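Local coordinates for MazG-related protein (Thermotoga maritima, PDB 2YXH) that binds magnesium ions and is probably a nucleoside triphosphate diphosphatase of the MazG family, although its own function has not been established, at residues E20-S23 and I24-L28; I74-E77 and S78-K82; E98-L102 and E103-K107. The protein carries 1 engineered substitution. All blocks are in the same frame, centred on the assembly; numbering follows the deposited sequence.

Contact 1 (E20-S23 and I24-L28)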
ATOM      1  N   GLU A  20      12.250 -12.142  -8.403  1.00 36.16           N
ATOM      2  CA  GLU A  20      12.571 -12.178  -9.873  1.00 37.18           C
ATOM      3  C   GLU A  20      11.529 -13.021 -10.641  1.00 38.36           C
ATOM      4  O   GLU A  20      11.131 -12.657 -11.805  1.00 37.35           O
ATOM      5  CB  GLU A  20      13.973 -12.742 -10.094  1.00 38.32           C
ATOM      6  CG  GLU A  20      14.214 -13.252 -11.466  1.00 44.30           C
ATOM      7  CD  GLU A  20      15.723 -13.387 -11.798  1.00 56.38           C
ATOM      8  OE1 GLU A  20      16.553 -13.370 -10.846  1.00 56.71           O
ATOM      9  OE2 GLU A  20      16.066 -13.534 -13.023  1.00 58.69           O
ATOM     10  N   LYS A  21      11.087 -14.119 -10.012  1.00 37.17           N
ATOM     11  CA  LYS A  21      10.146 -15.012 -10.608  1.00 39.26           C
ATOM     12  C   LYS A  21       8.702 -14.598 -10.473  1.00 39.23           C
ATOM     13  O   LYS A  21       7.838 -15.250 -11.088  1.00 39.96           O
ATOM     14  CB  LYS A  21      10.353 -16.454 -10.122  1.00 42.04           C
ATOM     15  CG  LYS A  21      11.733 -17.083 -10.592  1.00 47.42           C
ATOM     16  CD  LYS A  21      11.957 -16.800 -12.118  1.00 53.93           C
ATOM     17  CE  LYS A  21      13.422 -16.776 -12.666  1.00 50.65           C
ATOM     18  NZ  LYS A  21      13.511 -15.700 -13.808  1.00 52.24           N
ATOM     19  N   GLN A  22       8.404 -13.573  -9.663  1.00 38.27           N
ATOM     20  CA  GLN A  22       7.002 -13.092  -9.467  1.00 38.42           C
ATOM     21  C   GLN A  22       6.524 -12.071 -10.535  1.00 36.85           C
ATOM     22  O   GLN A  22       7.214 -11.115 -10.886  1.00 37.71           O
ATOM     23  CB  GLN A  22       6.746 -12.530  -8.033  1.00 38.07           C
ATOM     24  CG  GLN A  22       7.397 -13.300  -6.910  1.00 39.89           C
ATOM     25  CD  GLN A  22       7.158 -14.781  -7.013  1.00 44.55           C
ATOM     26  OE1 GLN A  22       5.980 -15.242  -6.978  1.00 45.72           O
ATOM     27  NE2 GLN A  22       8.261 -15.568  -7.158  1.00 42.14           N
ATOM     28  N   SER A  23       5.331 -12.267 -11.053  1.00 36.02           N
ATOM     29  CA  SER A  23       4.756 -11.278 -11.970  1.00 36.01           C
ATOM     30  C   SER A  23       3.861 -10.346 -11.148  1.00 36.11           C
ATOM     31  O   SER A  23       3.427 -10.668 -10.035  1.00 36.79           O
ATOM     32  CB  SER A  23       3.901 -11.966 -13.035  1.00 35.84           C
ATOM     33  OG  SER A  23       2.801 -12.538 -12.385  1.00 32.09           O
ATOM     34  N   ILE A  24       3.590  -9.181 -11.700  1.00 35.64           N
ATOM     35  CA  ILE A  24       2.677  -8.214 -11.071  1.00 34.64           C
ATOM     36  C   ILE A  24       1.338  -8.814 -10.741  1.00 34.04           C
ATOM     37  O   ILE A  24       0.790  -8.608  -9.670  1.00 32.79           O
ATOM     38  CB  ILE A  24       2.613  -6.874 -11.896  1.00 35.22           C
ATOM     39  CG1 ILE A  24       2.167  -5.704 -11.024  1.00 33.03           C
ATOM     40  CG2 ILE A  24       1.834  -7.000 -13.167  1.00 33.77           C
ATOM     41  CD1 ILE A  24       2.470  -4.365 -11.680  1.00 34.53           C
ATOM     42  N   GLU A  25       0.836  -9.616 -11.654  1.00 34.94           N
ATOM     43  CA  GLU A  25      -0.332 -10.460 -11.419  1.00 36.21           C
ATOM     44  C   GLU A  25      -0.256 -11.263 -10.151  1.00 35.65           C
ATOM     45  O   GLU A  25      -1.153 -11.257  -9.328  1.00 36.36           O
ATOM     46  CB  GLU A  25      -0.516 -11.411 -12.598  1.00 37.57           C
ATOM     47  CG  GLU A  25      -1.115 -10.689 -13.852  1.00 43.24           C
ATOM     48  CD  GLU A  25      -0.105 -10.396 -14.986  1.00 48.57           C
ATOM     49  OE1 GLU A  25       1.127 -10.370 -14.769  1.00 40.50           O
ATOM     50  OE2 GLU A  25      -0.585 -10.211 -16.141  1.00 52.97           O
ATOM     51  N   THR A  26       0.841 -11.943  -9.974  1.00 35.51           N
ATOM     52  CA  THR A  26       0.991 -12.785  -8.813  1.00 37.82           C
ATOM     53  C   THR A  26       1.028 -11.909  -7.547  1.00 37.24           C
ATOM     54  O   THR A  26       0.482 -12.258  -6.489  1.00 38.71           O
ATOM     55  CB  THR A  26       2.311 -13.616  -8.917  1.00 37.43           C
ATOM     56  OG1 THR A  26       2.219 -14.525 -10.010  1.00 41.55           O
ATOM     57  CG2 THR A  26       2.455 -14.461  -7.716  1.00 43.57           C
ATOM     58  N   LEU A  27       1.716 -10.777  -7.665  1.00 35.55           N
ATOM     59  CA  LEU A  27       1.832  -9.895  -6.558  1.00 34.07           C
ATOM     60  C   LEU A  27       0.495  -9.236  -6.206  1.00 33.10           C
ATOM     61  O   LEU A  27       0.159  -9.038  -5.011  1.00 30.74           O
ATOM     62  CB  LEU A  27       2.922  -8.894  -6.852  1.00 32.98           C
ATOM     63  CG  LEU A  27       4.251  -9.647  -6.928  1.00 30.39           C
ATOM     64  CD1 LEU A  27       5.483  -8.678  -7.439  1.00 31.30           C
ATOM     65  CD2 LEU A  27       4.471 -10.377  -5.577  1.00 32.71           C
ATOM     66  N   LEU A  28      -0.257  -8.924  -7.253  1.00 33.19           N
ATOM     67  CA  LEU A  28      -1.597  -8.394  -7.078  1.00 33.26           C
ATOM     68  C   LEU A  28      -2.454  -9.296  -6.226  1.00 33.74           C
ATOM     69  O   LEU A  28      -3.159  -8.808  -5.332  1.00 33.91           O
ATOM     70  CB  LEU A  28      -2.264  -8.106  -8.407  1.00 30.90           C
ATOM     71  CG  LEU A  28      -1.862  -6.752  -8.919  1.00 31.87           C
ATOM     72  CD1 LEU A  28      -2.262  -6.576 -10.321  1.00 35.65           C
ATOM     73  CD2 LEU A  28      -2.431  -5.594  -7.997  1.00 31.04           C
TER
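The carbonyl oxygen of S23 is gripped by two backbone amides of the helix that starts just after it. L27 N donates to S23 O at 2.9 Å in a nearly straight bond (158° at the hydrogen), whereas the bond from T26 N to S23 O, also 2.9 Å, is strongly bent and weak. S23 stands at the N-cap of helix 24-43. Its hydroxyl, swung between its own backbone N and carbonyl carbon (chi1 66°), reaches forward over the first turn, where S23 OG and T26 OG1 share a hydrogen bond of 3.2 Å. T26 OG1 meets it because it lies beside its own backbone N, and this leaves the methyl CG2 to face Q22: T26 CG2 comes within 3.7 Å of Q22 OE1. The Q22 chain is bent at chi2, its NE2 being held by the carbonyl of W18, and its CB rests 4.0 Å from both CG and CD2 of L27, a buried leucine. L27 in turn packs on V64 and V67 of helix 47-72, as I24 does on V64 and A68, while I24 also meets V42 of the second subunit. Within this cap S23 O thus depends mainly on L27 N, with T26 N adding little, and the shared bond between the S23 and T26 hydroxyls keeps both of them on the first turn of the helix.

Contact 2 (I74-E77 and S78-K82)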
ATOM      1  N   ILE A  74       7.245   1.802 -14.602  1.00 30.56           N
ATOM      2  CA  ILE A  74       6.531   2.806 -13.769  1.00 31.18           C
ATOM      3  C   ILE A  74       7.402   3.413 -12.627  1.00 32.51           C
ATOM      4  O   ILE A  74       7.866   2.719 -11.725  1.00 33.13           O
ATOM      5  CB  ILE A  74       5.234   2.233 -13.109  1.00 31.32           C
ATOM      6  CG1 ILE A  74       4.298   1.532 -14.116  1.00 31.09           C
ATOM      7  CG2 ILE A  74       4.458   3.333 -12.470  1.00 28.82           C
ATOM      8  CD1 ILE A  74       3.841   2.414 -15.358  1.00 31.24           C
ATOM      9  N   ASP A  75       7.539   4.715 -12.602  1.00 34.16           N
ATOM     10  CA  ASP A  75       8.320   5.365 -11.552  1.00 36.74           C
ATOM     11  C   ASP A  75       7.346   5.625 -10.387  1.00 37.52           C
ATOM     12  O   ASP A  75       6.312   6.187 -10.621  1.00 36.38           O
ATOM     13  CB  ASP A  75       8.772   6.679 -12.139  1.00 37.97           C
ATOM     14  CG  ASP A  75       9.662   7.471 -11.231  1.00 41.59           C
ATOM     15  OD1 ASP A  75      10.078   7.031 -10.162  1.00 47.62           O
ATOM     16  OD2 ASP A  75       9.998   8.568 -11.648  1.00 50.36           O
ATOM     17  N   LEU A  76       7.719   5.265  -9.156  1.00 36.71           N
ATOM     18  CA  LEU A  76       6.823   5.340  -8.017  1.00 36.74           C
ATOM     19  C   LEU A  76       6.621   6.769  -7.608  1.00 38.25           C
ATOM     20  O   LEU A  76       5.505   7.137  -7.287  1.00 37.05           O
ATOM     21  CB  LEU A  76       7.355   4.558  -6.801  1.00 36.33           C
ATOM     22  CG  LEU A  76       6.515   4.714  -5.519  1.00 34.14           C
ATOM     23  CD1 LEU A  76       5.176   3.971  -5.725  1.00 29.47           C
ATOM     24  CD2 LEU A  76       7.187   4.124  -4.368  1.00 32.85           C
ATOM     25  N   GLU A  77       7.692   7.583  -7.582  1.00 38.38           N
ATOM     26  CA  GLU A  77       7.497   8.999  -7.335  1.00 41.42           C
ATOM     27  C   GLU A  77       6.591   9.580  -8.411  1.00 40.81           C
ATOM     28  O   GLU A  77       5.637  10.243  -8.107  1.00 41.74           O
ATOM     29  CB  GLU A  77       8.824   9.773  -7.190  1.00 42.03           C
ATOM     30  CG  GLU A  77       9.911   9.008  -6.441  1.00 51.75           C
ATOM     31  CD  GLU A  77       9.472   8.622  -4.998  1.00 67.47           C
ATOM     32  OE1 GLU A  77       9.032   9.616  -4.338  1.00 72.64           O
ATOM     33  OE2 GLU A  77       9.551   7.390  -4.527  1.00 68.79           O
ATOM     34  N   SER A  78       6.784   9.301  -9.675  1.00 40.55           N
ATOM     35  CA  SER A  78       5.777   9.831 -10.543  1.00 41.50           C
ATOM     36  C   SER A  78       4.381   9.380 -10.183  1.00 41.83           C
ATOM     37  O   SER A  78       3.443  10.184 -10.290  1.00 43.19           O
ATOM     38  CB  SER A  78       6.035   9.487 -11.985  1.00 42.05           C
ATOM     39  OG  SER A  78       7.148  10.242 -12.354  1.00 45.34           O
ATOM     40  N   ALA A  79       4.205   8.093  -9.840  1.00 38.86           N
ATOM     41  CA  ALA A  79       2.861   7.492  -9.711  1.00 36.95           C
ATOM     42  C   ALA A  79       2.210   8.135  -8.510  1.00 35.87           C
ATOM     43  O   ALA A  79       1.028   8.453  -8.525  1.00 36.28           O
ATOM     44  CB  ALA A  79       2.929   5.988  -9.557  1.00 35.05           C
ATOM     45  N   ILE A  80       3.027   8.330  -7.484  1.00 35.42           N
ATOM     46  CA  ILE A  80       2.622   9.052  -6.274  1.00 34.00           C
ATOM     47  C   ILE A  80       2.324  10.500  -6.562  1.00 35.71           C
ATOM     48  O   ILE A  80       1.310  10.959  -6.099  1.00 33.89           O
ATOM     49  CB  ILE A  80       3.589   8.899  -5.065  1.00 32.52           C
ATOM     50  CG1 ILE A  80       3.673   7.405  -4.682  1.00 28.71           C
ATOM     51  CG2 ILE A  80       3.115   9.751  -3.888  1.00 26.31           C
ATOM     52  CD1 ILE A  80       4.813   7.000  -3.725  1.00 33.93           C
ATOM     53  N   GLN A  81       3.185  11.239  -7.275  1.00 37.64           N
ATOM     54  CA  GLN A  81       2.866  12.688  -7.481  1.00 40.57           C
ATOM     55  C   GLN A  81       1.624  12.857  -8.326  1.00 39.83           C
ATOM     56  O   GLN A  81       0.851  13.802  -8.144  1.00 40.59           O
ATOM     57  CB  GLN A  81       4.054  13.608  -7.951  1.00 42.56           C
ATOM     58  CG  GLN A  81       5.407  13.504  -7.073  1.00 46.43           C
ATOM     59  CD  GLN A  81       5.267  13.786  -5.577  1.00 47.71           C
ATOM     60  OE1 GLN A  81       4.517  14.688  -5.194  1.00 45.94           O
ATOM     61  NE2 GLN A  81       6.010  12.994  -4.721  1.00 45.40           N
ATOM     62  N   LYS A  82       1.324  11.867  -9.140  1.00 38.98           N
ATOM     63  CA  LYS A  82       0.128  11.928  -9.845  1.00 39.00           C
ATOM     64  C   LYS A  82      -1.125  11.815  -8.919  1.00 39.08           C
ATOM     65  O   LYS A  82      -2.102  12.514  -9.134  1.00 38.50           O
ATOM     66  CB  LYS A  82       0.123  10.843 -10.860  1.00 39.50           C
ATOM     67  CG  LYS A  82      -0.777  11.089 -12.050  1.00 47.19           C
ATOM     68  CD  LYS A  82       0.026  11.563 -13.292  1.00 49.73           C
ATOM     69  CE  LYS A  82       1.444  11.040 -13.158  1.00 57.38           C
ATOM     70  NZ  LYS A  82       2.211  10.991 -14.442  1.00 63.54           N
TER
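L76 reaches I80, one helical turn on, through its branch point and both of its methyl groups. From CB the chain runs with CG opposite the backbone N (chi1 174°), which carries a side chain that starts out away from the following turn back over I80. There L76 CG sits 3.4 Å from I80 CD1, tighter than usual for two carbons. L76 CD1 lies 3.6 Å from I80 CD1 and also approaches I80 CG1, while L76 CD2 touches I80 CD1 from 3.8 Å. I80 CG1 lies 3.2 Å from L76 O, the carbonyl oxygen that accepts the backbone bond from I80 N (2.8 Å, 167° at the hydrogen). This i to i+4 pair lies at the start of helix 76-90, for which D75 is the N-cap and the bond of A79 N to D75 O, 2.9 Å long, is the opening one. The D75 carboxylate spans the turn toward S78, where the weak bond from S78 OG to D75 OD2 (3.4 Å) is not settled. Next along the helix, Q81 N closes on the carbonyl of E77, and the CG of Q81 lies against that same oxygen. I74, just ahead of the cap, sets its CG2 against A79 CB and packs on A68 of helix 47-72. L76 also touches A65 of that helix and I58 of the second subunit, whose E51 forms a salt bridge with K82.

Contact 3 (E98-L102 and E103-K107)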
ATOM      1  N   GLU A  98     -11.330  26.245   7.631  1.00 54.59           N
ATOM      2  CA  GLU A  98     -12.637  25.850   8.103  1.00 55.42           C
ATOM      3  C   GLU A  98     -12.974  24.518   7.509  1.00 53.65           C
ATOM      4  O   GLU A  98     -12.738  24.292   6.322  1.00 53.04           O
ATOM      5  CB  GLU A  98     -13.703  26.884   7.685  1.00 56.85           C
ATOM      6  CG  GLU A  98     -13.580  28.251   8.432  1.00 63.98           C
ATOM      7  CD  GLU A  98     -13.784  28.109   9.980  1.00 72.39           C
ATOM      8  OE1 GLU A  98     -14.981  27.948  10.411  1.00 72.52           O
ATOM      9  OE2 GLU A  98     -12.745  28.165  10.731  1.00 73.18           O
ATOM     10  N   LYS A  99     -13.516  23.633   8.337  1.00 52.47           N
ATOM     11  CA  LYS A  99     -14.019  22.348   7.854  1.00 51.26           C
ATOM     12  C   LYS A  99     -15.268  22.688   7.047  1.00 48.32           C
ATOM     13  O   LYS A  99     -15.791  23.815   7.148  1.00 47.40           O
ATOM     14  CB  LYS A  99     -14.330  21.353   9.009  1.00 51.54           C
ATOM     15  CG  LYS A  99     -13.074  20.863   9.848  1.00 54.47           C
ATOM     16  CD  LYS A  99     -13.404  19.735  10.904  1.00 54.27           C
ATOM     17  CE  LYS A  99     -13.831  18.376  10.189  1.00 61.51           C
ATOM     18  NZ  LYS A  99     -14.475  17.231  11.005  1.00 60.07           N
ATOM     19  N   ILE A 100     -15.736  21.721   6.253  1.00 45.03           N
ATOM     20  CA  ILE A 100     -16.914  21.887   5.444  1.00 41.73           C
ATOM     21  C   ILE A 100     -17.753  20.634   5.626  1.00 41.06           C
ATOM     22  O   ILE A 100     -17.256  19.550   6.068  1.00 39.98           O
ATOM     23  CB  ILE A 100     -16.556  22.147   3.905  1.00 43.10           C
ATOM     24  CG1 ILE A 100     -16.149  20.879   3.171  1.00 40.53           C
ATOM     25  CG2 ILE A 100     -15.408  23.186   3.729  1.00 44.08           C
ATOM     26  CD1 ILE A 100     -16.264  21.083   1.658  1.00 41.59           C
ATOM     27  N   SER A 101     -19.029  20.777   5.362  1.00 38.59           N
ATOM     28  CA  SER A 101     -19.996  19.683   5.601  1.00 40.32           C
ATOM     29  C   SER A 101     -19.874  18.594   4.543  1.00 41.29           C
ATOM     30  O   SER A 101     -19.447  18.856   3.435  1.00 41.57           O
ATOM     31  CB  SER A 101     -21.414  20.241   5.519  1.00 38.70           C
ATOM     32  OG  SER A 101     -21.599  20.733   4.194  1.00 36.89           O
ATOM     33  N   LEU A 102     -20.338  17.392   4.861  1.00 42.53           N
ATOM     34  CA  LEU A 102     -20.279  16.310   3.922  1.00 43.14           C
ATOM     35  C   LEU A 102     -20.898  16.804   2.617  1.00 43.13           C
ATOM     36  O   LEU A 102     -20.339  16.518   1.496  1.00 42.40           O
ATOM     37  CB  LEU A 102     -21.026  15.062   4.469  1.00 43.84           C
ATOM     38  CG  LEU A 102     -20.986  13.788   3.596  1.00 45.38           C
ATOM     39  CD1 LEU A 102     -19.557  13.320   3.331  1.00 48.33           C
ATOM     40  CD2 LEU A 102     -21.871  12.585   4.099  1.00 45.34           C
ATOM     41  N   GLU A 103     -22.046  17.530   2.742  1.00 43.04           N
ATOM     42  CA  GLU A 103     -22.836  17.928   1.521  1.00 42.51           C
ATOM     43  C   GLU A 103     -22.059  18.973   0.671  1.00 40.14           C
ATOM     44  O   GLU A 103     -21.972  18.914  -0.564  1.00 36.81           O
ATOM     45  CB  GLU A 103     -24.228  18.484   1.849  1.00 44.60           C
ATOM     46  CG  GLU A 103     -24.444  19.858   1.147  1.00 50.14           C
ATOM     47  CD  GLU A 103     -25.780  20.451   1.383  1.00 58.95           C
ATOM     48  OE1 GLU A 103     -26.061  21.475   0.724  1.00 64.30           O
ATOM     49  OE2 GLU A 103     -26.548  19.936   2.223  1.00 61.16           O
ATOM     50  N   GLU A 104     -21.453  19.909   1.371  1.00 39.43           N
ATOM     51  CA  GLU A 104     -20.636  20.822   0.674  1.00 39.08           C
ATOM     52  C   GLU A 104     -19.517  20.043  -0.117  1.00 39.04           C
ATOM     53  O   GLU A 104     -19.403  20.172  -1.368  1.00 35.98           O
ATOM     54  CB  GLU A 104     -20.123  21.869   1.684  1.00 39.85           C
ATOM     55  CG  GLU A 104     -21.274  22.774   2.266  1.00 40.77           C
ATOM     56  CD  GLU A 104     -20.804  23.917   3.226  1.00 41.59           C
ATOM     57  OE1 GLU A 104     -19.719  23.840   3.912  1.00 45.13           O
ATOM     58  OE2 GLU A 104     -21.573  24.891   3.331  1.00 45.09           O
ATOM     59  N   ALA A 105     -18.720  19.230   0.616  1.00 38.78           N
ATOM     60  CA  ALA A 105     -17.646  18.368   0.092  1.00 38.73           C
ATOM     61  C   ALA A 105     -18.107  17.559  -1.094  1.00 39.89           C
ATOM     62  O   ALA A 105     -17.419  17.522  -2.149  1.00 41.31           O
ATOM     63  CB  ALA A 105     -17.119  17.402   1.200  1.00 38.84           C
ATOM     64  N   GLU A 106     -19.268  16.914  -0.988  1.00 38.81           N
ATOM     65  CA  GLU A 106     -19.652  16.144  -2.157  1.00 40.62           C
ATOM     66  C   GLU A 106     -19.965  17.003  -3.396  1.00 38.99           C
ATOM     67  O   GLU A 106     -19.606  16.622  -4.508  1.00 39.27           O
ATOM     68  CB  GLU A 106     -20.798  15.231  -1.888  1.00 40.02           C
ATOM     69  CG  GLU A 106     -21.996  15.868  -1.304  1.00 49.78           C
ATOM     70  CD  GLU A 106     -23.151  14.851  -1.092  1.00 60.56           C
ATOM     71  OE1 GLU A 106     -23.618  14.273  -2.147  1.00 63.28           O
ATOM     72  OE2 GLU A 106     -23.559  14.642   0.107  1.00 61.66           O
ATOM     73  N   LYS A 107     -20.643  18.132  -3.204  1.00 37.22           N
ATOM     74  CA  LYS A 107     -21.052  18.976  -4.323  1.00 34.90           C
ATOM     75  C   LYS A 107     -19.779  19.370  -5.022  1.00 35.32           C
ATOM     76  O   LYS A 107     -19.697  19.286  -6.252  1.00 35.80           O
ATOM     77  CB  LYS A 107     -21.773  20.209  -3.798  1.00 36.34           C
ATOM     78  CG  LYS A 107     -23.188  19.966  -3.417  1.00 35.21           C
ATOM     79  CD  LYS A 107     -23.957  21.244  -3.497  1.00 39.16           C
ATOM     80  CE  LYS A 107     -25.001  21.298  -2.371  1.00 47.00           C
ATOM     81  NZ  LYS A 107     -25.662  22.685  -2.237  1.00 51.25           N
TER
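S101 and E104 face each other across the start of helix 102-113 and together form a capping box. With chi1 at 62° the S101 hydroxyl stands over its own backbone and faces the helix, where S101 OG accepts from E104 N at 2.9 Å, although the exact position of this OG is less certain than the rest. In the reverse direction the E104 side chain stretches back toward the loop, extended beyond CG, and its OE1 takes the S101 amide. That return bond, 3.5 Å from S101 N to E104 OE1, is straight but weak. The same carboxylate oxygen passes alongside I100, with E104 OE1 3.6 Å from I100 CB. The CB of I100 is directed at the helix, and I100 CD1 comes in against the backbone of A105, meeting A105 N at 3.2 Å and A105 CA at a tight 3.4 Å, with A105 CB slightly farther off. S101 O accepts A105 N (2.9 Å, 167° at the hydrogen), and L102 O accepts E106 N at 2.7 Å. E106 CG also lies against L102 O, while the exposed E103 and K107 pair weakly through OE1 and NZ in a salt bridge one turn apart. I100 and A105 both rest on W93, in the loop that follows helix 76-90. From the second subunit K21 packs on L102 and P17 on A105, which therefore touches both W93 of its own chain and P17 of the partner.

In the fold
All three contacts solve the same problem, how a helix begins, with S23, D75 and S101 as the respective N-cap residues, and they follow one another along the chain. Contacts 1 and 2 both pack on helix 47-72; their centres are about 19 Å apart and their nearest atoms about 7 Å, without touching. Contact 3 lies far out, its centre about 40 Å from that of contact 1, on the opposite side of the chain's centre, and about 29 Å from that of contact 2. In contact 1 the L27 side chain is about 6 Å from that of D60, a magnesium ligand, and about 8 Å from a bound magnesium ion. Contact 2 lies away from the annotated sites, the A79 side chain being about 11 Å from a magnesium ion. Each contact meets the second subunit.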